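Local coordinates for gala protein type 1, 3 or 4 (Legionella pneumophila subsp. pneumophila, PDB 4XA9) that may bind small GTPases and stimulate their GTP hydrolysis, using a curved leucine-rich repeat scaffold, at residues L193-T199 / H216-I222; T223-K227 / G243-E247. One frame throughout, in Å; residues are numbered along the deposited sequence.

Contact 1: residues L193-T199 / H216-I222; sequences LGKNAIT and HLGSNQI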
loop_
_atom_site.group_PDB
_atom_site.type_symbol
_atom_site.label_atom_id
_atom_site.label_comp_id
_atom_site.label_asym_id
_atom_site.label_seq_id
_atom_site.Cartn_x
_atom_site.Cartn_y
_atom_site.Cartn_z
ATOM N N LEU A 193 0.499 14.194 -1.476
ATOM C CA LEU A 193 -0.432 14.319 -0.361
ATOM C C LEU A 193 -1.796 13.744 -0.711
ATOM O O LEU A 193 -2.824 14.398 -0.518
ATOM C CB LEU A 193 -0.590 15.787 0.056
ATOM C CG LEU A 193 0.619 16.451 0.725
ATOM C CD1 LEU A 193 0.416 17.956 0.842
ATOM C CD2 LEU A 193 0.873 15.837 2.099
ATOM N N GLY A 194 -1.817 12.538 -1.213
ATOM C CA GLY A 194 -3.025 11.866 -1.560
ATOM C C GLY A 194 -3.811 11.353 -0.367
ATOM O O GLY A 194 -3.277 11.165 0.675
ATOM N N LYS A 195 -5.093 11.201 -0.622
ATOM C CA LYS A 195 -5.939 10.511 0.439
ATOM C C LYS A 195 -5.978 11.272 1.790
ATOM O O LYS A 195 -5.821 10.675 2.861
ATOM C CB LYS A 195 -5.600 9.098 0.607
ATOM C CG LYS A 195 -6.668 8.156 1.055
ATOM C CD LYS A 195 -7.655 7.854 -0.016
ATOM C CE LYS A 195 -8.584 6.758 0.417
ATOM N NZ LYS A 195 -8.212 5.511 -0.284
ATOM N N ASN A 196 -6.001 12.585 1.789
ATOM C CA ASN A 196 -6.017 13.389 2.978
ATOM C C ASN A 196 -7.350 14.183 2.996
ATOM O O ASN A 196 -8.279 13.758 2.456
ATOM C CB ASN A 196 -4.803 14.291 3.053
ATOM C CG ASN A 196 -3.555 13.567 3.534
ATOM O OD1 ASN A 196 -3.581 12.872 4.502
ATOM N ND2 ASN A 196 -2.489 13.729 2.811
ATOM N N ALA A 197 -7.396 15.328 3.639
ATOM C CA ALA A 197 -8.615 16.140 3.665
ATOM C C ALA A 197 -8.364 17.517 3.076
ATOM O O ALA A 197 -8.818 18.522 3.616
ATOM C CB ALA A 197 -9.148 16.271 5.084
ATOM N N ILE A 198 -7.634 17.562 1.972
ATOM C CA ILE A 198 -7.241 18.831 1.375
ATOM C C ILE A 198 -8.317 19.344 0.420
ATOM O O ILE A 198 -8.892 18.574 -0.351
ATOM C CB ILE A 198 -5.887 18.677 0.660
ATOM C CG1 ILE A 198 -4.830 18.225 1.676
ATOM C CG2 ILE A 198 -5.466 19.961 -0.024
ATOM C CD1 ILE A 198 -3.481 17.986 1.082
ATOM N N THR A 199 -8.605 20.643 0.480
ATOM C CA THR A 199 -9.668 21.206 -0.357
ATOM C C THR A 199 -9.136 22.260 -1.316
ATOM O O THR A 199 -7.924 22.444 -1.439
ATOM C CB THR A 199 -10.793 21.848 0.486
ATOM O OG1 THR A 199 -10.321 23.071 1.071
ATOM C CG2 THR A 199 -11.250 20.897 1.585
ATOM N N HIS A 216 1.220 15.612 -6.210
ATOM C CA HIS A 216 0.129 14.641 -6.239
ATOM C C HIS A 216 -0.864 14.931 -5.124
ATOM O O HIS A 216 -0.513 14.887 -3.941
ATOM C CB HIS A 216 0.658 13.209 -6.099
ATOM C CG HIS A 216 1.441 12.729 -7.283
ATOM N ND1 HIS A 216 1.809 11.409 -7.442
ATOM C CD2 HIS A 216 1.928 13.387 -8.361
ATOM C CE1 HIS A 216 2.488 11.274 -8.568
ATOM N NE2 HIS A 216 2.574 12.460 -9.146
ATOM N N LEU A 217 -2.102 15.220 -5.506
ATOM C CA LEU A 217 -3.154 15.538 -4.548
ATOM C C LEU A 217 -4.394 14.685 -4.782
ATOM O O LEU A 217 -5.521 15.136 -4.564
ATOM C CB LEU A 217 -3.523 17.025 -4.630
ATOM C CG LEU A 217 -2.476 18.013 -4.107
ATOM C CD1 LEU A 217 -2.850 19.450 -4.462
ATOM C CD2 LEU A 217 -2.330 17.858 -2.603
ATOM N N GLY A 218 -4.183 13.455 -5.234
ATOM C CA GLY A 218 -5.290 12.560 -5.524
ATOM C C GLY A 218 -6.173 12.254 -4.324
ATOM O O GLY A 218 -5.728 12.335 -3.177
ATOM N N SER A 219 -7.431 11.925 -4.597
ATOM C CA SER A 219 -8.371 11.478 -3.575
ATOM C C SER A 219 -8.435 12.406 -2.372
ATOM O O SER A 219 -8.358 11.960 -1.227
ATOM C CB SER A 219 -8.015 10.065 -3.112
ATOM O OG SER A 219 -8.148 9.149 -4.182
ATOM N N ASN A 220 -8.545 13.702 -2.639
ATOM C CA ASN A 220 -8.828 14.666 -1.597
ATOM C C ASN A 220 -10.219 15.239 -1.850
ATOM O O ASN A 220 -11.090 14.524 -2.348
ATOM C CB ASN A 220 -7.758 15.759 -1.551
ATOM C CG ASN A 220 -6.481 15.298 -0.849
ATOM O OD1 ASN A 220 -6.444 15.207 0.373
ATOM N ND2 ASN A 220 -5.430 15.040 -1.616
ATOM N N GLN A 221 -10.430 16.513 -1.526
ATOM C CA GLN A 221 -11.743 17.136 -1.690
ATOM C C GLN A 221 -11.696 18.273 -2.716
ATOM O O GLN A 221 -12.562 19.145 -2.734
ATOM C CB GLN A 221 -12.251 17.675 -0.351
ATOM C CG GLN A 221 -12.334 16.642 0.760
ATOM C CD GLN A 221 -12.675 17.269 2.105
ATOM O OE1 GLN A 221 -13.304 18.328 2.174
ATOM N NE2 GLN A 221 -12.242 16.623 3.183
ATOM N N ILE A 222 -10.673 18.265 -3.561
ATOM C CA ILE A 222 -10.459 19.350 -4.510
ATOM C C ILE A 222 -11.527 19.307 -5.608
ATOM O O ILE A 222 -11.892 18.230 -6.076
ATOM C CB ILE A 222 -9.036 19.265 -5.098
ATOM C CG1 ILE A 222 -8.012 19.391 -3.964
ATOM C CG2 ILE A 222 -8.806 20.321 -6.170
ATOM C CD1 ILE A 222 -6.571 19.158 -4.392
HETATM O O HOH W 1 -9.058 11.312 1.687
HETATM O O HOH W 2 -11.122 13.574 2.011
#
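Gly194 and Gly218 lie at equivalent places in successive turns of a leucine-rich repeat solenoid, their CA atoms 4.6 Å apart. Each segment leaves a strand of the parallel sheet and arcs over towards the next helix. Backbone bonds continue the sheet pairing into this loop: Leu193 N gives its hydrogen to His216 O, Lys195 N to Gly218 O, and Gln221 N to Ile198 O at 2.8 Å. The CA of Gly194 also comes within 3.2 Å of Gly218 O, a CA-H...O contact.

Asn220 carries the side-chain chemistry. With CG beside its own backbone N and anti to the carbonyl carbon (chi1 -79°), its amide enters the inside of the neighbouring turn. There ND2 donates to Leu193 O over 2.9 Å, almost straight and in the amide plane, while its other hydrogen goes to Leu217 O, which it meets from above the carbonyl plane. OD1 accepts from Ile198 N at 3.1 Å, again from above the carbonyl plane, and weakly from Asn196 N. Next to this amide, Leu217 CD2 touches both Leu193 CB and Ile198 CD1, the last at 3.9 Å, as Leu217 and Ile198 cross at about a right angle. Towards the outer end of the loop, Gln221 runs alongside Thr199, OE1 lying 3.3 Å from Thr199 CG2. A water donates to both Asn196 O and Ser219 O.

Asn196 repeats the pattern one turn earlier, where its OD1 accepts from Cys172 N and Val174 N: this is the asparagine ladder of leucine-rich repeats. Four bonds, one of them weak, hold the Asn220 amide and fix its rotation, so that a buried polar group satisfies backbone N-H and C=O groups that the bend withdraws from regular pairing.

Contact 2: residues T223-K227 / G243-E247; sequences TAAGK and GNPIE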
loop_
_atom_site.group_PDB
_atom_site.type_symbol
_atom_site.label_atom_id
_atom_site.label_comp_id
_atom_site.label_asym_id
_atom_site.label_seq_id
_atom_site.Cartn_x
_atom_site.Cartn_y
_atom_site.Cartn_z
ATOM N N THR A 223 -12.054 20.469 -5.991
ATOM C CA THR A 223 -13.074 20.525 -7.036
ATOM C C THR A 223 -12.462 21.009 -8.346
ATOM O O THR A 223 -11.249 21.169 -8.443
ATOM C CB THR A 223 -14.246 21.452 -6.650
ATOM O OG1 THR A 223 -13.834 22.823 -6.744
ATOM C CG2 THR A 223 -14.722 21.159 -5.233
ATOM N N ALA A 224 -13.303 21.240 -9.354
ATOM C CA ALA A 224 -12.822 21.732 -10.642
ATOM C C ALA A 224 -12.227 23.133 -10.515
ATOM O O ALA A 224 -11.365 23.522 -11.301
ATOM C CB ALA A 224 -13.941 21.727 -11.669
ATOM N N ALA A 225 -12.695 23.887 -9.525
ATOM C CA ALA A 225 -12.183 25.230 -9.283
ATOM C C ALA A 225 -10.732 25.152 -8.827
ATOM O O ALA A 225 -9.877 25.887 -9.322
ATOM C CB ALA A 225 -13.038 25.953 -8.246
ATOM N N GLY A 226 -10.464 24.250 -7.886
ATOM C CA GLY A 226 -9.114 24.018 -7.404
ATOM C C GLY A 226 -8.209 23.511 -8.510
ATOM O O GLY A 226 -7.056 23.923 -8.624
ATOM N N LYS A 227 -8.735 22.608 -9.330
ATOM C CA LYS A 227 -7.991 22.095 -10.472
ATOM C C LYS A 227 -7.581 23.237 -11.393
ATOM O O LYS A 227 -6.441 23.298 -11.853
ATOM C CB LYS A 227 -8.822 21.065 -11.239
ATOM C CG LYS A 227 -8.247 20.677 -12.593
ATOM C CD LYS A 227 -9.167 19.701 -13.316
ATOM C CE LYS A 227 -8.730 19.480 -14.756
ATOM N NZ LYS A 227 -7.359 18.910 -14.841
ATOM N N GLY A 243 -9.332 11.018 -8.555
ATOM C CA GLY A 243 -10.095 10.628 -7.383
ATOM C C GLY A 243 -10.700 11.772 -6.593
ATOM O O GLY A 243 -11.431 11.543 -5.626
ATOM N N ASN A 244 -10.393 13.002 -6.992
ATOM C CA ASN A 244 -11.055 14.182 -6.432
ATOM C C ASN A 244 -12.425 14.403 -7.069
ATOM O O ASN A 244 -12.639 14.032 -8.227
ATOM C CB ASN A 244 -10.198 15.441 -6.625
ATOM C CG ASN A 244 -8.976 15.453 -5.743
ATOM O OD1 ASN A 244 -9.059 15.776 -4.559
ATOM N ND2 ASN A 244 -7.825 15.114 -6.318
ATOM N N PRO A 245 -13.360 15.016 -6.319
ATOM C CA PRO A 245 -14.694 15.306 -6.864
ATOM C C PRO A 245 -14.664 16.464 -7.861
ATOM O O PRO A 245 -15.167 17.552 -7.578
ATOM C CB PRO A 245 -15.508 15.673 -5.621
ATOM C CG PRO A 245 -14.499 16.232 -4.669
ATOM C CD PRO A 245 -13.232 15.440 -4.912
ATOM N N ILE A 246 -14.071 16.222 -9.021
ATOM C CA ILE A 246 -13.930 17.243 -10.052
ATOM C C ILE A 246 -15.075 17.169 -11.067
ATOM O O ILE A 246 -15.411 16.090 -11.545
ATOM C CB ILE A 246 -12.576 17.099 -10.779
ATOM C CG1 ILE A 246 -11.423 17.234 -9.774
ATOM C CG2 ILE A 246 -12.458 18.101 -11.921
ATOM C CD1 ILE A 246 -10.037 17.068 -10.377
ATOM N N GLU A 247 -15.662 18.324 -11.380
ATOM C CA GLU A 247 -16.800 18.433 -12.299
ATOM C C GLU A 247 -18.021 17.692 -11.775
ATOM O O GLU A 247 -19.029 18.312 -11.435
ATOM C CB GLU A 247 -16.436 17.916 -13.694
ATOM C CG GLU A 247 -15.345 18.708 -14.384
ATOM C CD GLU A 247 -14.851 18.035 -15.648
ATOM O OE1 GLU A 247 -15.471 17.033 -16.069
ATOM O OE2 GLU A 247 -13.846 18.506 -16.221
HETATM O O HOH W 3 -16.022 20.457 -9.496
#
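Ile246 packs against the start of helix 224-230 at the last modelled turn of a leucine-rich repeat solenoid, its side chain meeting Ala224 and Lys227 in a small surface contact. The loop 243-247 follows the edge strand 238-240 and stands to this helix as an ascending loop stands to the helix of the preceding turn.

Apolar packing does most of the work. The CG2 branch of Ile246, anti to the backbone N, fits against the first turn of the helix, 3.9 Å from Ala224 CB. Less certain is the part of Lys227, which has two conformers. In one of them CD touches the same methyl and lies 4.0 Å from Ile246 CD1, the extended aliphatic stem crossing the isoleucine at about a right angle while NZ makes a salt bridge to Glu231. Just before the helix, Thr223 CA comes within 3.7 Å of Pro245 O.

Hydrogen bonds shape each partner separately. Thr223 is the N-cap of the helix: OG1 lies between the backbone N and the carbonyl carbon (chi1 74°), from where it accepts from Ala225 N at 3.2 Å, and it also bonds to Asp200. In the loop, Pro245 is the centre of an inverse gamma turn, closed by Ile246 N donating to Asn244 O over 2.7 Å, a tight kink whose last residue is the one that packs on the helix.

Water supplies the polar link between the two segments. One molecule accepts from Ala224 N at the start of the helix, at 2.8 Å. The same water accepts from Glu247 N, a poorly ordered residue, at 2.9 Å.

How the contacts relate
The two contacts follow one another along the chain, contact 1 closing before contact 2 opens, with centres about 10 Å apart on the same side of the chain's centre. Both lie near the C-terminal end of the modelled solenoid: contact 1 joins the loops that leave strands 190-192 and 214-216, and contact 2 sets the loop after edge strand 238-240 against helix 224-230. They meet directly through Asn244, whose OD1 accepts from Asn220 N and Ile222 N while its ND2 donates to Leu217 O. The asparagine ladder therefore passes from one contact into the next, and the successive turns are joined through it up to the last one modelled.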